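Local coordinates for elongation factor G (Thermus thermophilus, PDB 1WDT), which binds GTP and magnesium and probably acts as a GTPase in the elongation stage of protein synthesis, at residues P283-V288 / E371-A376; D314-E319 / L362-K367; L30-A35 / G260-L265; G475-Y480 / E544-D549. One frame throughout, in Å; residues are numbered along the deposited sequence.

Interaction 1 of 4, residues P283-V288 / E371-A376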
loop_
_atom_site.group_PDB
_atom_site.type_symbol
_atom_site.label_atom_id
_atom_site.label_comp_id
_atom_site.label_asym_id
_atom_site.label_seq_id
_atom_site.Cartn_x
_atom_site.Cartn_y
_atom_site.Cartn_z
ATOM N N PRO A 283 -2.403 -6.248 -30.528
ATOM C CA PRO A 283 -3.776 -6.433 -30.046
ATOM C C PRO A 283 -4.025 -5.815 -28.666
ATOM O O PRO A 283 -3.091 -5.600 -27.889
ATOM C CB PRO A 283 -3.944 -7.953 -30.061
ATOM C CG PRO A 283 -2.569 -8.438 -29.758
ATOM C CD PRO A 283 -1.695 -7.539 -30.608
ATOM N N PRO A 284 -5.293 -5.516 -28.353
ATOM C CA PRO A 284 -5.667 -4.920 -27.070
ATOM C C PRO A 284 -5.076 -5.620 -25.844
ATOM O O PRO A 284 -5.100 -6.847 -25.733
ATOM C CB PRO A 284 -7.191 -4.979 -27.102
ATOM C CG PRO A 284 -7.492 -4.764 -28.556
ATOM C CD PRO A 284 -6.473 -5.668 -29.226
ATOM N N LEU A 285 -4.510 -4.817 -24.947
ATOM C CA LEU A 285 -3.927 -5.291 -23.695
ATOM C C LEU A 285 -4.338 -4.241 -22.674
ATOM O O LEU A 285 -4.082 -3.053 -22.863
ATOM C CB LEU A 285 -2.393 -5.377 -23.773
ATOM C CG LEU A 285 -1.677 -5.849 -22.491
ATOM C CD1 LEU A 285 -2.212 -7.208 -22.077
ATOM C CD2 LEU A 285 -0.169 -5.926 -22.707
ATOM N N ALA A 286 -4.983 -4.676 -21.599
ATOM C CA ALA A 286 -5.452 -3.751 -20.575
ATOM C C ALA A 286 -5.381 -4.376 -19.196
ATOM O O ALA A 286 -5.092 -5.561 -19.053
ATOM C CB ALA A 286 -6.900 -3.326 -20.876
ATOM N N LYS A 287 -5.649 -3.562 -18.180
ATOM C CA LYS A 287 -5.629 -4.021 -16.802
ATOM C C LYS A 287 -6.523 -3.136 -15.928
ATOM O O LYS A 287 -6.577 -1.924 -16.113
ATOM C CB LYS A 287 -4.190 -3.998 -16.262
ATOM C CG LYS A 287 -4.040 -4.556 -14.853
ATOM C CD LYS A 287 -2.597 -4.489 -14.357
ATOM C CE LYS A 287 -2.487 -5.043 -12.947
ATOM N NZ LYS A 287 -1.082 -5.274 -12.522
ATOM N N VAL A 288 -7.232 -3.758 -14.991
ATOM C CA VAL A 288 -8.080 -3.029 -14.051
ATOM C C VAL A 288 -7.106 -2.581 -12.957
ATOM O O VAL A 288 -6.608 -3.407 -12.194
ATOM C CB VAL A 288 -9.148 -3.955 -13.427
ATOM C CG1 VAL A 288 -10.031 -3.153 -12.462
ATOM C CG2 VAL A 288 -9.994 -4.596 -14.531
ATOM N N GLU A 371 5.298 -11.172 -17.362
ATOM C CA GLU A 371 6.229 -10.091 -17.695
ATOM C C GLU A 371 5.704 -9.046 -18.674
ATOM O O GLU A 371 6.267 -7.957 -18.776
ATOM C CB GLU A 371 7.545 -10.654 -18.261
ATOM C CG GLU A 371 7.800 -12.135 -18.021
ATOM C CD GLU A 371 7.023 -13.025 -18.972
ATOM O OE1 GLU A 371 7.165 -12.851 -20.201
ATOM O OE2 GLU A 371 6.273 -13.898 -18.492
ATOM N N GLU A 372 4.634 -9.368 -19.391
ATOM C CA GLU A 372 4.083 -8.441 -20.375
ATOM C C GLU A 372 3.162 -7.377 -19.770
ATOM O O GLU A 372 2.852 -6.382 -20.414
ATOM C CB GLU A 372 3.338 -9.236 -21.456
ATOM C CG GLU A 372 4.220 -10.281 -22.156
ATOM C CD GLU A 372 3.445 -11.241 -23.055
ATOM O OE1 GLU A 372 4.089 -12.077 -23.723
ATOM O OE2 GLU A 372 2.202 -11.174 -23.093
ATOM N N VAL A 373 2.753 -7.586 -18.522
ATOM C CA VAL A 373 1.846 -6.674 -17.831
ATOM C C VAL A 373 2.516 -6.000 -16.634
ATOM O O VAL A 373 3.162 -6.661 -15.830
ATOM C CB VAL A 373 0.597 -7.442 -17.315
ATOM C CG1 VAL A 373 -0.392 -6.483 -16.688
ATOM C CG2 VAL A 373 -0.049 -8.211 -18.457
ATOM N N PRO A 374 2.361 -4.671 -16.499
ATOM C CA PRO A 374 2.959 -3.926 -15.383
ATOM C C PRO A 374 2.392 -4.419 -14.052
ATOM O O PRO A 374 1.186 -4.639 -13.930
ATOM C CB PRO A 374 2.545 -2.481 -15.667
ATOM C CG PRO A 374 2.403 -2.451 -17.143
ATOM C CD PRO A 374 1.687 -3.752 -17.431
ATOM N N PHE A 375 3.250 -4.591 -13.055
ATOM C CA PHE A 375 2.781 -5.056 -11.756
ATOM C C PHE A 375 3.576 -4.484 -10.588
ATOM O O PHE A 375 4.808 -4.500 -10.592
ATOM C CB PHE A 375 2.835 -6.585 -11.681
ATOM C CG PHE A 375 2.198 -7.149 -10.446
ATOM C CD1 PHE A 375 0.856 -7.512 -10.446
ATOM C CD2 PHE A 375 2.925 -7.272 -9.266
ATOM C CE1 PHE A 375 0.245 -7.987 -9.291
ATOM C CE2 PHE A 375 2.322 -7.745 -8.103
ATOM C CZ PHE A 375 0.981 -8.103 -8.116
ATOM N N ALA A 376 2.861 -3.982 -9.587
ATOM C CA ALA A 376 3.490 -3.442 -8.388
ATOM C C ALA A 376 2.812 -4.100 -7.189
ATOM O O ALA A 376 1.620 -3.894 -6.941
ATOM C CB ALA A 376 3.328 -1.926 -8.335
#
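A lysine-to-carbonyl hydrogen bond flanked by apolar side chains joins the start of strand 285-294, at Leu285 and Lys287, to the irregular chain around Val373-Phe375, which leads out of the second-domain barrel toward strand 383-389. The evidence for the bond is direct: Lys287 NZ lies 2.7 Å from Pro374 O, in the plane of that carbonyl and at a C=O...N angle of 154°. Lys287 gets there by stretching fully. Its CG stands anti to the backbone N (chi1 -176°) and every later torsion is near 180°, which carries the ammonium across the gap between two backbones whose closest CA atoms, those of Lys287 and Val373, are 8.0 Å apart. On the way its aliphatic part slants over Val373, with CD 3.8 Å from Val373 CG1, while NZ also comes within 3.6 Å of Phe375 CD1, obliquely to the ring.

Strand 285-294 belongs to the antiparallel sheet of EF-G domain 2, where its backbone pairs with strands 298-307 and 361-363. Leu285 and Lys287, two residues apart, therefore point to the same side of it, toward the 371-376 chain, whereas Ala286 between them points away. Leu285 supplies the apolar half: CD1 meets Val373 CG2 at 4.3 Å, and CD2 sits 3.8 Å from Glu372 O. Val373 rests as well on Val361 and Pro368. The lysine charge has a second partner in Glu96 of the GTP-binding domain, with which NZ forms a salt bridge, and the same carboxylate oxygen, Glu96 OE2, accepts the backbone N-H of Ala376.

Interaction 2 of 4, residues D314-E319 / L362-K367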
loop_
_atom_site.group_PDB
_atom_site.type_symbol
_atom_site.label_atom_id
_atom_site.label_comp_id
_atom_site.label_asym_id
_atom_site.label_seq_id
_atom_site.Cartn_x
_atom_site.Cartn_y
_atom_site.Cartn_z
ATOM N N ASP A 314 -17.151 -3.631 -28.828
ATOM C CA ASP A 314 -16.041 -4.571 -28.756
ATOM C C ASP A 314 -16.061 -5.341 -27.439
ATOM O O ASP A 314 -16.780 -4.977 -26.505
ATOM C CB ASP A 314 -14.707 -3.837 -28.902
ATOM C CG ASP A 314 -14.460 -3.351 -30.314
ATOM O OD1 ASP A 314 -13.426 -2.693 -30.549
ATOM O OD2 ASP A 314 -15.299 -3.634 -31.193
ATOM N N SER A 315 -15.271 -6.410 -27.380
ATOM C CA SER A 315 -15.165 -7.244 -26.193
ATOM C C SER A 315 -13.709 -7.571 -25.913
ATOM O O SER A 315 -12.867 -7.502 -26.800
ATOM C CB SER A 315 -15.930 -8.560 -26.379
ATOM O OG SER A 315 -17.324 -8.346 -26.410
ATOM N N LEU A 316 -13.427 -7.924 -24.666
ATOM C CA LEU A 316 -12.088 -8.304 -24.249
ATOM C C LEU A 316 -12.220 -9.589 -23.448
ATOM O O LEU A 316 -13.235 -9.815 -22.789
ATOM C CB LEU A 316 -11.468 -7.220 -23.361
ATOM C CG LEU A 316 -11.058 -5.891 -23.998
ATOM C CD1 LEU A 316 -10.784 -4.882 -22.905
ATOM C CD2 LEU A 316 -9.819 -6.083 -24.862
ATOM N N GLN A 317 -11.206 -10.437 -23.522
ATOM C CA GLN A 317 -11.191 -11.676 -22.762
ATOM C C GLN A 317 -10.607 -11.358 -21.389
ATOM O O GLN A 317 -9.808 -10.431 -21.246
ATOM C CB GLN A 317 -10.300 -12.708 -23.451
ATOM C CG GLN A 317 -11.048 -13.700 -24.323
ATOM C CD GLN A 317 -12.018 -14.546 -23.520
ATOM O OE1 GLN A 317 -11.652 -15.119 -22.490
ATOM N NE2 GLN A 317 -13.258 -14.636 -23.989
ATOM N N SER A 318 -11.010 -12.122 -20.383
ATOM C CA SER A 318 -10.499 -11.933 -19.035
ATOM C C SER A 318 -10.648 -13.261 -18.326
ATOM O O SER A 318 -11.336 -14.154 -18.821
ATOM C CB SER A 318 -11.301 -10.871 -18.286
ATOM O OG SER A 318 -12.561 -11.381 -17.909
ATOM N N GLU A 319 -10.005 -13.393 -17.169
ATOM C CA GLU A 319 -10.092 -14.629 -16.401
ATOM C C GLU A 319 -11.545 -14.926 -16.024
ATOM O O GLU A 319 -11.901 -16.075 -15.767
ATOM C CB GLU A 319 -9.243 -14.531 -15.128
ATOM C CG GLU A 319 -7.735 -14.553 -15.355
ATOM C CD GLU A 319 -7.282 -15.782 -16.127
ATOM O OE1 GLU A 319 -7.959 -16.825 -16.017
ATOM O OE2 GLU A 319 -6.248 -15.704 -16.830
ATOM N N LEU A 362 -6.915 -7.845 -19.104
ATOM C CA LEU A 362 -7.897 -8.007 -20.193
ATOM C C LEU A 362 -7.124 -8.032 -21.515
ATOM O O LEU A 362 -6.121 -7.341 -21.661
ATOM C CB LEU A 362 -8.891 -6.833 -20.233
ATOM C CG LEU A 362 -9.944 -6.567 -19.144
ATOM C CD1 LEU A 362 -11.032 -7.599 -19.223
ATOM C CD2 LEU A 362 -9.307 -6.568 -17.776
ATOM N N TRP A 363 -7.598 -8.789 -22.494
ATOM C CA TRP A 363 -6.858 -8.856 -23.744
ATOM C C TRP A 363 -7.661 -9.428 -24.901
ATOM O O TRP A 363 -8.785 -9.896 -24.729
ATOM C CB TRP A 363 -5.630 -9.752 -23.532
ATOM C CG TRP A 363 -6.008 -11.199 -23.339
ATOM C CD1 TRP A 363 -6.225 -12.122 -24.322
ATOM C CD2 TRP A 363 -6.332 -11.855 -22.100
ATOM N NE1 TRP A 363 -6.670 -13.304 -23.779
ATOM C CE2 TRP A 363 -6.747 -13.170 -22.419
ATOM C CE3 TRP A 363 -6.317 -11.459 -20.752
ATOM C CZ2 TRP A 363 -7.147 -14.093 -21.440
ATOM C CZ3 TRP A 363 -6.714 -12.377 -19.777
ATOM C CH2 TRP A 363 -7.125 -13.679 -20.129
ATOM N N GLN A 364 -7.056 -9.378 -26.082
ATOM C CA GLN A 364 -7.617 -9.972 -27.291
ATOM C C GLN A 364 -6.431 -10.751 -27.850
ATOM O O GLN A 364 -5.285 -10.325 -27.696
ATOM C CB GLN A 364 -8.069 -8.916 -28.302
ATOM C CG GLN A 364 -9.424 -8.303 -28.006
ATOM C CD GLN A 364 -9.911 -7.428 -29.132
ATOM O OE1 GLN A 364 -10.974 -6.817 -29.044
ATOM N NE2 GLN A 364 -9.137 -7.366 -30.209
ATOM N N GLY A 365 -6.690 -11.894 -28.475
ATOM C CA GLY A 365 -5.597 -12.679 -29.019
ATOM C C GLY A 365 -4.941 -13.560 -27.971
ATOM O O GLY A 365 -5.609 -14.056 -27.064
ATOM N N GLU A 366 -3.631 -13.760 -28.098
ATOM C CA GLU A 366 -2.897 -14.595 -27.153
ATOM C C GLU A 366 -2.945 -13.977 -25.764
ATOM O O GLU A 366 -2.795 -12.763 -25.605
ATOM C CB GLU A 366 -1.430 -14.746 -27.574
ATOM C CG GLU A 366 -0.607 -13.462 -27.429
ATOM C CD GLU A 366 0.836 -13.720 -27.001
ATOM O OE1 GLU A 366 1.590 -12.736 -26.829
ATOM O OE2 GLU A 366 1.213 -14.903 -26.834
ATOM N N LYS A 367 -3.141 -14.817 -24.758
ATOM C CA LYS A 367 -3.196 -14.341 -23.387
ATOM C C LYS A 367 -1.798 -13.936 -22.925
ATOM O O LYS A 367 -0.829 -14.675 -23.109
ATOM C CB LYS A 367 -3.755 -15.434 -22.490
ATOM C CG LYS A 367 -3.762 -15.111 -21.020
ATOM C CD LYS A 367 -4.235 -16.331 -20.270
ATOM C CE LYS A 367 -4.016 -16.212 -18.784
ATOM N NZ LYS A 367 -4.378 -17.504 -18.145
#
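The indole of Trp363 lies with one face against CB and the carbonyl of Gln317 and the backbone of Ser318, and with the other against Lys367, four residues further along its own chain. Gln317 CB stands over the five-membered ring, 3.9 Å from its centroid and 24° off the normal, a CH-pi contact. Toward the rim of the same face sits Gln317 O, and Ser318 CA approaches CZ3 at the far end of the ring system. Lys367 CG covers the opposite face, 3.6 Å above the plane. The indole is laid over the neighbouring strand by a chi1 of 69°, with CG between the backbone N and the carbonyl carbon. Replacing Trp363 by an alanine would probably uncover Gln317 CB and leave the aliphatic part of Lys367 without the surface it packs on.

Beneath these side chains runs the pairing of strands 314-318 and 361-363 in the antiparallel sheet of EF-G domain 2. Gln317 and Trp363 form a hydrogen-bonded pair: Gln317 N to Trp363 O is 2.8 Å, almost straight at 163°, and the return bond from Trp363 N to Gln317 O is 3.0 Å. Leu362 CA adds a C-H...O contact to that same Gln317 O.

Leu316 and Leu362 cross at about a right angle, Leu316 CD1 lying 3.8 Å from Leu362 CB, and Ser318 CB is pressed tightly on Leu362 CD1. The hydroxyl of Ser318 turns instead to Gly321 O. Beyond the indole, extended Lys367 meets bent Glu319 crosswise in a salt bridge, NZ to OE2 2.9 Å, its hydrogen bond weak.

Interaction 3 of 4, residues L30-A35 / G260-L265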
loop_
_atom_site.group_PDB
_atom_site.type_symbol
_atom_site.label_atom_id
_atom_site.label_comp_id
_atom_site.label_asym_id
_atom_site.label_seq_id
_atom_site.Cartn_x
_atom_site.Cartn_y
_atom_site.Cartn_z
ATOM N N LEU A 30 -7.101 21.028 -15.580
ATOM C CA LEU A 30 -8.473 20.811 -16.040
ATOM C C LEU A 30 -9.124 22.131 -16.414
ATOM O O LEU A 30 -9.819 22.225 -17.425
ATOM C CB LEU A 30 -9.313 20.138 -14.951
ATOM C CG LEU A 30 -8.977 18.667 -14.696
ATOM C CD1 LEU A 30 -9.553 18.230 -13.358
ATOM C CD2 LEU A 30 -9.529 17.807 -15.843
ATOM N N TYR A 31 -8.901 23.151 -15.592
ATOM C CA TYR A 31 -9.468 24.461 -15.855
ATOM C C TYR A 31 -8.862 25.142 -17.084
ATOM O O TYR A 31 -9.592 25.631 -17.949
ATOM C CB TYR A 31 -9.309 25.370 -14.628
ATOM C CG TYR A 31 -9.676 26.809 -14.907
ATOM C CD1 TYR A 31 -8.687 27.788 -15.026
ATOM C CD2 TYR A 31 -11.005 27.186 -15.112
ATOM C CE1 TYR A 31 -9.010 29.104 -15.345
ATOM C CE2 TYR A 31 -11.339 28.501 -15.432
ATOM C CZ TYR A 31 -10.336 29.453 -15.550
ATOM O OH TYR A 31 -10.650 30.746 -15.894
ATOM N N LYS A 32 -7.533 25.178 -17.165
ATOM C CA LYS A 32 -6.856 25.825 -18.292
ATOM C C LYS A 32 -7.099 25.148 -19.649
ATOM O O LYS A 32 -6.948 25.777 -20.695
ATOM C CB LYS A 32 -5.349 25.913 -18.021
ATOM C CG LYS A 32 -4.937 27.028 -17.066
ATOM C CD LYS A 32 -4.891 28.379 -17.773
ATOM C CE LYS A 32 -4.328 29.464 -16.868
ATOM N NZ LYS A 32 -4.175 30.763 -17.577
ATOM N N THR A 33 -7.468 23.874 -19.640
ATOM C CA THR A 33 -7.734 23.173 -20.890
ATOM C C THR A 33 -9.209 23.256 -21.310
ATOM O O THR A 33 -9.550 22.913 -22.438
ATOM C CB THR A 33 -7.314 21.695 -20.800
ATOM O OG1 THR A 33 -7.985 21.072 -19.700
ATOM C CG2 THR A 33 -5.800 21.587 -20.610
ATOM N N GLY A 34 -10.075 23.719 -20.409
ATOM C CA GLY A 34 -11.490 23.847 -20.739
ATOM C C GLY A 34 -12.374 22.686 -20.312
ATOM O O GLY A 34 -13.581 22.693 -20.550
ATOM N N ALA A 35 -11.773 21.683 -19.683
ATOM C CA ALA A 35 -12.512 20.517 -19.218
ATOM C C ALA A 35 -13.427 20.863 -18.049
ATOM O O ALA A 35 -14.391 20.152 -17.774
ATOM C CB ALA A 35 -11.538 19.430 -18.788
ATOM N N GLY A 260 3.091 28.568 -14.966
ATOM C CA GLY A 260 3.586 27.435 -15.738
ATOM C C GLY A 260 2.714 26.199 -15.889
ATOM O O GLY A 260 3.239 25.102 -16.057
ATOM N N VAL A 261 1.395 26.360 -15.851
ATOM C CA VAL A 261 0.498 25.217 -15.972
ATOM C C VAL A 261 0.473 24.587 -17.366
ATOM O O VAL A 261 0.767 23.401 -17.509
ATOM C CB VAL A 261 -0.941 25.589 -15.546
ATOM C CG1 VAL A 261 -1.909 24.447 -15.885
ATOM C CG2 VAL A 261 -0.968 25.852 -14.040
ATOM N N LEU A 262 0.107 25.353 -18.388
ATOM C CA LEU A 262 0.093 24.800 -19.742
ATOM C C LEU A 262 1.527 24.439 -20.174
ATOM O O LEU A 262 1.726 23.486 -20.925
ATOM C CB LEU A 262 -0.565 25.780 -20.724
ATOM C CG LEU A 262 -2.077 25.912 -20.474
ATOM C CD1 LEU A 262 -2.708 26.924 -21.426
ATOM C CD2 LEU A 262 -2.718 24.538 -20.646
ATOM N N PRO A 263 2.540 25.215 -19.727
ATOM C CA PRO A 263 3.923 24.884 -20.102
ATOM C C PRO A 263 4.302 23.492 -19.573
ATOM O O PRO A 263 5.077 22.766 -20.202
ATOM C CB PRO A 263 4.728 26.002 -19.456
ATOM C CG PRO A 263 3.820 27.189 -19.669
ATOM C CD PRO A 263 2.451 26.624 -19.288
ATOM N N LEU A 264 3.751 23.126 -18.418
ATOM C CA LEU A 264 3.999 21.807 -17.835
ATOM C C LEU A 264 3.363 20.727 -18.724
ATOM O O LEU A 264 3.908 19.639 -18.885
ATOM C CB LEU A 264 3.395 21.711 -16.435
ATOM C CG LEU A 264 3.352 20.313 -15.806
ATOM C CD1 LEU A 264 4.766 19.748 -15.720
ATOM C CD2 LEU A 264 2.712 20.386 -14.408
ATOM N N LEU A 265 2.211 21.038 -19.310
ATOM C CA LEU A 265 1.522 20.079 -20.167
ATOM C C LEU A 265 2.305 19.872 -21.463
ATOM O O LEU A 265 2.466 18.745 -21.931
ATOM C CB LEU A 265 0.106 20.577 -20.476
ATOM C CG LEU A 265 -0.873 19.589 -21.102
ATOM C CD1 LEU A 265 -0.977 18.337 -20.232
ATOM C CD2 LEU A 265 -2.225 20.254 -21.225
#
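Apolar contacts alone connect Lys32 and Thr33, at the end of helix 22-33, to Val261, Leu262 and Leu265 in the first turns of helix 261-271. No hydrogen bond crosses between the two segments; the closest CA atoms, of Lys32 and Leu262, are 7.2 Å apart, so side chains and not backbones meet. Leu262 CD2 fits between the two residues opposite, 4.0 Å from Lys32 CB and 4.3 Å from Thr33 CG2. The same Thr33 methyl reaches Leu265 CD2 at 3.9 Å, the two side chains crossing nearly perpendicular. Lys32 CG rests more loosely on Val261 CG1, at 4.2 Å. Only the aliphatic root of Lys32 takes part: the chain bends at chi2 (-79°), which steers the rest away from the leucines, and its NZ makes a weak hydrogen bond to Gly186 O.

Both helices belong to the P-loop GTPase domain. Helix 22-33 is the one that begins with the GTP-binding residues Lys22, Thr23 and Thr24, and helix 261-271 follows the loop carrying Ser254 and Glu256, so this contact joins the far end of the first to the start of the second. The side chain of Val261 lies about 9 Å from the bound GTP.

Polar bonds shape the two helix ends instead of crossing between them. Gly34 closes helix 22-33 with a Schellman motif, its phi of 96° turning the chain out of the helix; Gly34 N bonds to Tyr31 O at 3.2 Å, and the bond from Ala35 N to Leu30 O is weak. Thr33 OG1 hydrogen-bonds back to Leu29 O, while its CG2 faces the leucines. Gly260 occupies the N-cap position of the second helix, and its carbonyl accepts Leu264 N at 3.1 Å.

Interaction 4 of 4, residues G475-Y480 / E544-D549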
loop_
_atom_site.group_PDB
_atom_site.type_symbol
_atom_site.label_atom_id
_atom_site.label_comp_id
_atom_site.label_asym_id
_atom_site.label_seq_id
_atom_site.Cartn_x
_atom_site.Cartn_y
_atom_site.Cartn_z
ATOM N N GLY A 475 -27.422 -47.277 24.631
ATOM C CA GLY A 475 -28.097 -47.920 23.522
ATOM C C GLY A 475 -27.616 -49.338 23.296
ATOM O O GLY A 475 -27.252 -50.039 24.240
ATOM N N GLY A 476 -27.617 -49.757 22.034
ATOM C CA GLY A 476 -27.179 -51.096 21.693
ATOM C C GLY A 476 -25.787 -51.403 22.206
ATOM O O GLY A 476 -25.608 -52.286 23.046
ATOM N N HIS A 477 -24.797 -50.673 21.701
ATOM C CA HIS A 477 -23.414 -50.877 22.116
ATOM C C HIS A 477 -22.886 -49.725 22.960
ATOM O O HIS A 477 -23.456 -48.631 22.976
ATOM C CB HIS A 477 -22.507 -51.067 20.893
ATOM C CG HIS A 477 -22.670 -52.394 20.218
ATOM N ND1 HIS A 477 -22.381 -53.589 20.843
ATOM C CD2 HIS A 477 -23.091 -52.715 18.971
ATOM C CE1 HIS A 477 -22.618 -54.587 20.011
ATOM N NE2 HIS A 477 -23.050 -54.083 18.867
ATOM N N GLY A 478 -21.794 -49.992 23.668
ATOM C CA GLY A 478 -21.182 -48.982 24.506
ATOM C C GLY A 478 -19.928 -48.435 23.855
ATOM O O GLY A 478 -19.583 -48.804 22.732
ATOM N N GLN A 479 -19.249 -47.544 24.563
ATOM C CA GLN A 479 -18.023 -46.939 24.069
ATOM C C GLN A 479 -16.933 -47.181 25.095
ATOM O O GLN A 479 -17.187 -47.142 26.300
ATOM C CB GLN A 479 -18.218 -45.433 23.866
ATOM C CG GLN A 479 -19.086 -45.072 22.674
ATOM C CD GLN A 479 -18.348 -45.201 21.353
ATOM O OE1 GLN A 479 -17.714 -46.219 21.074
ATOM N NE2 GLN A 479 -18.434 -44.165 20.530
ATOM N N TYR A 480 -15.721 -47.442 24.622
ATOM C CA TYR A 480 -14.613 -47.679 25.532
ATOM C C TYR A 480 -13.286 -47.126 25.027
ATOM O O TYR A 480 -12.856 -47.412 23.905
ATOM C CB TYR A 480 -14.475 -49.173 25.825
ATOM C CG TYR A 480 -13.350 -49.467 26.787
ATOM C CD1 TYR A 480 -12.046 -49.667 26.328
ATOM C CD2 TYR A 480 -13.574 -49.475 28.161
ATOM C CE1 TYR A 480 -10.995 -49.865 27.217
ATOM C CE2 TYR A 480 -12.527 -49.667 29.061
ATOM C CZ TYR A 480 -11.241 -49.859 28.579
ATOM O OH TYR A 480 -10.201 -50.018 29.461
ATOM N N GLU A 544 -12.284 -54.743 21.565
ATOM C CA GLU A 544 -12.601 -54.916 20.154
ATOM C C GLU A 544 -14.067 -54.620 19.873
ATOM O O GLU A 544 -14.441 -54.293 18.747
ATOM C CB GLU A 544 -12.287 -56.345 19.713
ATOM C CG GLU A 544 -12.332 -56.532 18.211
ATOM C CD GLU A 544 -11.317 -55.659 17.497
ATOM O OE1 GLU A 544 -10.104 -55.842 17.736
ATOM O OE2 GLU A 544 -11.729 -54.786 16.702
ATOM N N VAL A 545 -14.893 -54.728 20.905
ATOM C CA VAL A 545 -16.322 -54.501 20.764
ATOM C C VAL A 545 -16.769 -53.044 20.912
ATOM O O VAL A 545 -17.419 -52.500 20.022
ATOM C CB VAL A 545 -17.106 -55.360 21.784
ATOM C CG1 VAL A 545 -18.604 -55.252 21.524
ATOM C CG2 VAL A 545 -16.649 -56.806 21.702
ATOM N N ASP A 546 -16.406 -52.410 22.023
ATOM C CA ASP A 546 -16.832 -51.038 22.279
ATOM C C ASP A 546 -15.890 -49.876 21.963
ATOM O O ASP A 546 -16.302 -48.722 22.054
ATOM C CB ASP A 546 -17.278 -50.915 23.737
ATOM C CG ASP A 546 -18.385 -51.882 24.087
ATOM O OD1 ASP A 546 -19.349 -51.994 23.301
ATOM O OD2 ASP A 546 -18.295 -52.526 25.152
ATOM N N SER A 547 -14.643 -50.149 21.598
ATOM C CA SER A 547 -13.714 -49.061 21.307
ATOM C C SER A 547 -13.939 -48.428 19.937
ATOM O O SER A 547 -14.250 -49.118 18.964
ATOM C CB SER A 547 -12.262 -49.545 21.424
ATOM O OG SER A 547 -11.860 -49.631 22.782
ATOM N N SER A 548 -13.766 -47.109 19.870
ATOM C CA SER A 548 -13.940 -46.361 18.623
ATOM C C SER A 548 -13.105 -45.085 18.643
ATOM O O SER A 548 -12.540 -44.718 19.673
ATOM C CB SER A 548 -15.413 -45.985 18.434
ATOM O OG SER A 548 -15.819 -45.083 19.449
ATOM N N ASP A 549 -13.042 -44.398 17.508
ATOM C CA ASP A 549 -12.287 -43.159 17.431
ATOM C C ASP A 549 -12.831 -42.158 18.437
ATOM O O ASP A 549 -12.072 -41.515 19.167
ATOM C CB ASP A 549 -12.376 -42.550 16.031
ATOM C CG ASP A 549 -11.579 -43.322 15.006
ATOM O OD1 ASP A 549 -10.450 -43.749 15.327
ATOM O OD2 ASP A 549 -12.074 -43.487 13.872
#
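Tyr480 O accepts the shortest settled polar bond of this contact, from Ser547 OG at 2.7 Å, with the hydroxyl lying 42° out of the carbonyl plane. Ser547 CA adds a C-H...O contact to the same oxygen. The hydroxyl also sits at the edge of the tyrosine ring, near its plane, 3.6 Å from CD1, and is hydrogen-bonded in addition to His543 N.

Asp546 is engaged through both backbone and side chain. Its carbonyl oxygen receives Tyr480 N at 2.9 Å, well above the carbonyl plane, with an N-H...O angle of 134°, together with a C-H...O contact from Gln479 CA. Its carboxylate takes Gly478 N on OD1 at 3.2 Å, again from above the plane; CG anti to the carbonyl carbon (chi1 -57°) turns the group toward this glycine.

The two segments meet in domain IV of EF-G, related in fold to ribosomal protein S5, where the start of strand 479-489 abuts the loop between strand 533-541 and helix 549-564. Ser548 is the N-cap of that helix, its OG weakly bonded to Ala551 N. A leucine in place of Asp546 would probably leave Gly478 N without its acceptor, and the chain around Gly478 freer to move.

Tyr480 CB packs on Asp546 CB at 3.9 Å, while its ring stacks with His543 and its OH bonds to Lys469 and Ser541. Poorly ordered His477 approaches Val545 CG1 more loosely, with ND1 4.2 Å away.

How the interactions relate
Interactions 1 and 2 are neighbours in one antiparallel sheet: their centres are 11 Å apart, and strand 361-363 of interaction 2 lies beside strand 285-294 of interaction 1. Ala286 N probably bonds to Leu362 O at 2.9 Å and Gln364 N to Pro284 O at 3.2 Å, while Pro284 CB packs on Leu316 CD2. In sequence, both segments of interaction 2 fall between those of interaction 1. Interaction 3, in the GTP-binding domain, is the one near the nucleotide; its centre is 29 Å from that of interaction 1, with nearest atoms about 20 Å apart. Interaction 4 is remote, its centre 85 Å from that of interaction 3, across the centre of the chain.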